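Side-chain contact in pesticidal crystal protein Cry2Aa (Bacillus thuringiensis serovar kurstaki, PDB 1I5P), which kills dipteran and lepidopteran larvae by binding to their midgut epithelial cells and promoting colloid-osmotic lysis: residues Thr56-Leu61 against His468-Asn473. Sequence-based numbering, arbitrary orientation.
Sequences TVSSFL and HNRKNN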
loop_
_atom_site.group_PDB
_atom_site.type_symbol
_atom_site.label_atom_id
_atom_site.label_comp_id
_atom_site.label_asym_id
_atom_site.label_seq_id
_atom_site.Cartn_x
_atom_site.Cartn_y
_atom_site.Cartn_z
ATOM N N THR A 56 -8.405 0.254 -10.981
ATOM C CA THR A 56 -7.975 0.352 -12.368
ATOM C C THR A 56 -7.148 1.618 -12.580
ATOM O O THR A 56 -6.075 1.576 -13.187
ATOM C CB THR A 56 -9.179 0.394 -13.334
ATOM O OG1 THR A 56 -10.000 -0.763 -13.131
ATOM C CG2 THR A 56 -8.698 0.405 -14.780
ATOM N N VAL A 57 -7.645 2.742 -12.075
ATOM C CA VAL A 57 -6.943 4.012 -12.235
ATOM C C VAL A 57 -5.559 3.985 -11.593
ATOM O O VAL A 57 -4.580 4.409 -12.205
ATOM C CB VAL A 57 -7.747 5.187 -11.633
ATOM C CG1 VAL A 57 -6.939 6.477 -11.734
ATOM C CG2 VAL A 57 -9.070 5.342 -12.369
ATOM N N SER A 58 -5.475 3.486 -10.366
ATOM C CA SER A 58 -4.187 3.433 -9.694
ATOM C C SER A 58 -3.231 2.526 -10.468
ATOM O O SER A 58 -2.067 2.871 -10.670
ATOM C CB SER A 58 -4.359 2.948 -8.248
ATOM O OG SER A 58 -5.066 1.726 -8.203
ATOM N N SER A 59 -3.724 1.375 -10.913
ATOM C CA SER A 59 -2.900 0.442 -11.676
ATOM C C SER A 59 -2.412 1.144 -12.943
ATOM O O SER A 59 -1.248 1.025 -13.336
ATOM C CB SER A 59 -3.716 -0.796 -12.048
ATOM O OG SER A 59 -4.118 -1.497 -10.885
ATOM N N PHE A 60 -3.324 1.885 -13.562
ATOM C CA PHE A 60 -3.038 2.644 -14.772
ATOM C C PHE A 60 -1.931 3.676 -14.533
ATOM O O PHE A 60 -0.976 3.775 -15.309
ATOM C CB PHE A 60 -4.321 3.343 -15.233
ATOM C CG PHE A 60 -4.101 4.429 -16.251
ATOM C CD1 PHE A 60 -3.865 4.115 -17.587
ATOM C CD2 PHE A 60 -4.153 5.770 -15.873
ATOM C CE1 PHE A 60 -3.689 5.114 -18.536
ATOM C CE2 PHE A 60 -3.977 6.783 -16.816
ATOM C CZ PHE A 60 -3.745 6.453 -18.155
ATOM N N LEU A 61 -2.058 4.453 -13.462
ATOM C CA LEU A 61 -1.050 5.466 -13.164
ATOM C C LEU A 61 0.302 4.821 -12.867
ATOM O O LEU A 61 1.342 5.306 -13.318
ATOM C CB LEU A 61 -1.509 6.348 -11.998
ATOM C CG LEU A 61 -2.765 7.171 -12.319
ATOM C CD1 LEU A 61 -3.168 8.020 -11.109
ATOM C CD2 LEU A 61 -2.497 8.060 -13.532
ATOM N N HIS A 468 -1.791 -7.300 3.187
ATOM C CA HIS A 468 -1.772 -7.360 1.732
ATOM C C HIS A 468 -0.914 -6.263 1.110
ATOM O O HIS A 468 -1.005 -5.088 1.484
ATOM C CB HIS A 468 -3.204 -7.259 1.204
ATOM C CG HIS A 468 -4.144 -8.240 1.835
ATOM N ND1 HIS A 468 -4.740 -9.263 1.131
ATOM C CD2 HIS A 468 -4.584 -8.356 3.112
ATOM C CE1 HIS A 468 -5.507 -9.968 1.947
ATOM N NE2 HIS A 468 -5.429 -9.435 3.154
ATOM N N ASN A 469 -0.081 -6.654 0.154
ATOM C CA ASN A 469 0.787 -5.700 -0.513
ATOM C C ASN A 469 1.032 -6.158 -1.944
ATOM O O ASN A 469 0.989 -7.359 -2.235
ATOM C CB ASN A 469 2.109 -5.579 0.259
ATOM C CG ASN A 469 2.894 -4.342 -0.119
ATOM O OD1 ASN A 469 3.527 -4.298 -1.173
ATOM N ND2 ASN A 469 2.851 -3.324 0.735
ATOM N N ARG A 470 1.291 -5.201 -2.831
ATOM C CA ARG A 470 1.548 -5.505 -4.230
ATOM C C ARG A 470 2.907 -6.161 -4.450
ATOM O O ARG A 470 3.111 -6.852 -5.454
ATOM C CB ARG A 470 1.479 -4.232 -5.065
ATOM C CG ARG A 470 0.079 -3.693 -5.290
ATOM C CD ARG A 470 0.104 -2.597 -6.337
ATOM N NE ARG A 470 -1.186 -2.455 -7.008
ATOM C CZ ARG A 470 -2.140 -1.608 -6.640
ATOM N NH1 ARG A 470 -1.958 -0.810 -5.597
ATOM N NH2 ARG A 470 -3.275 -1.555 -7.322
ATOM N N LYS A 471 3.833 -5.932 -3.519
ATOM C CA LYS A 471 5.182 -6.484 -3.612
ATOM C C LYS A 471 5.204 -7.864 -4.256
ATOM O O LYS A 471 4.526 -8.780 -3.800
ATOM C CB LYS A 471 5.820 -6.564 -2.226
ATOM C CG LYS A 471 7.268 -7.011 -2.255
ATOM C CD LYS A 471 8.104 -6.058 -3.102
ATOM C CE LYS A 471 9.583 -6.390 -3.010
ATOM N NZ LYS A 471 10.421 -5.357 -3.685
ATOM N N ASN A 472 5.998 -8.013 -5.310
ATOM C CA ASN A 472 6.063 -9.291 -6.005
ATOM C C ASN A 472 7.425 -9.558 -6.650
ATOM O O ASN A 472 7.781 -10.712 -6.899
ATOM C CB ASN A 472 4.948 -9.331 -7.059
ATOM C CG ASN A 472 4.686 -10.729 -7.603
ATOM O OD1 ASN A 472 4.894 -11.727 -6.919
ATOM N ND2 ASN A 472 4.196 -10.798 -8.839
ATOM N N ASN A 473 8.197 -8.501 -6.900
ATOM C CA ASN A 473 9.505 -8.668 -7.532
ATOM C C ASN A 473 10.570 -9.133 -6.548
ATOM O O ASN A 473 11.547 -8.434 -6.276
ATOM C CB ASN A 473 9.946 -7.368 -8.220
ATOM C CG ASN A 473 10.218 -6.242 -7.247
ATOM O OD1 ASN A 473 9.474 -6.036 -6.293
ATOM N ND2 ASN A 473 11.288 -5.492 -7.498
HETATM O O HOH W 1 -4.454 0.052 -5.308
#
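Arg470 extends from the loop after strand 462-469 toward two neighbouring serines of helix 53-65, and its NH2 is the atom that meets both. Direct contact across the two segments is loose: NH2 lies 3.7 Å from Ser59 OG and 3.8 Å from Ser58 OG, each hydroxyl approaching the guanidinium obliquely. The backbones stay well apart, with 10.5 Å between the CA atoms of Ser59 and Arg470. The arginine chain, extended from CG to NE (chi3 155°), spans that gap, and chi4 of 93° turns the guanidinium across the line of the chain.

One water makes a weak polar bridge between Arg470 and Ser58. It lies in the guanidinium plane, at the edge of the group, where its O accepts a hydrogen bond from Arg470 NH1 at 2.7 Å and is 2.8 Å from Arg470 NH2; to Ser58 OG it donates only a weak one, at 3.4 Å. Both serines have stronger partners within their own helix, Ser58 OG bonding to the carbonyls of Val54 and Gly55, and Ser59 OG to that of Gly55.

On the other segment, Asn469 OD1 takes the Lys471 N-H in an Asx turn (2.9 Å, N-H...O 168°), the donor in the carbonyl plane on a lone pair. This bond spans Arg470 just where its side chain leaves the loop.

With no salt bridge or direct hydrogen bond across it, this contact between the helical N-terminal domain and the middle domain sets a probably charged arginine beside hydroxyls already engaged in their helix, with a weak one-water bridge to Ser58.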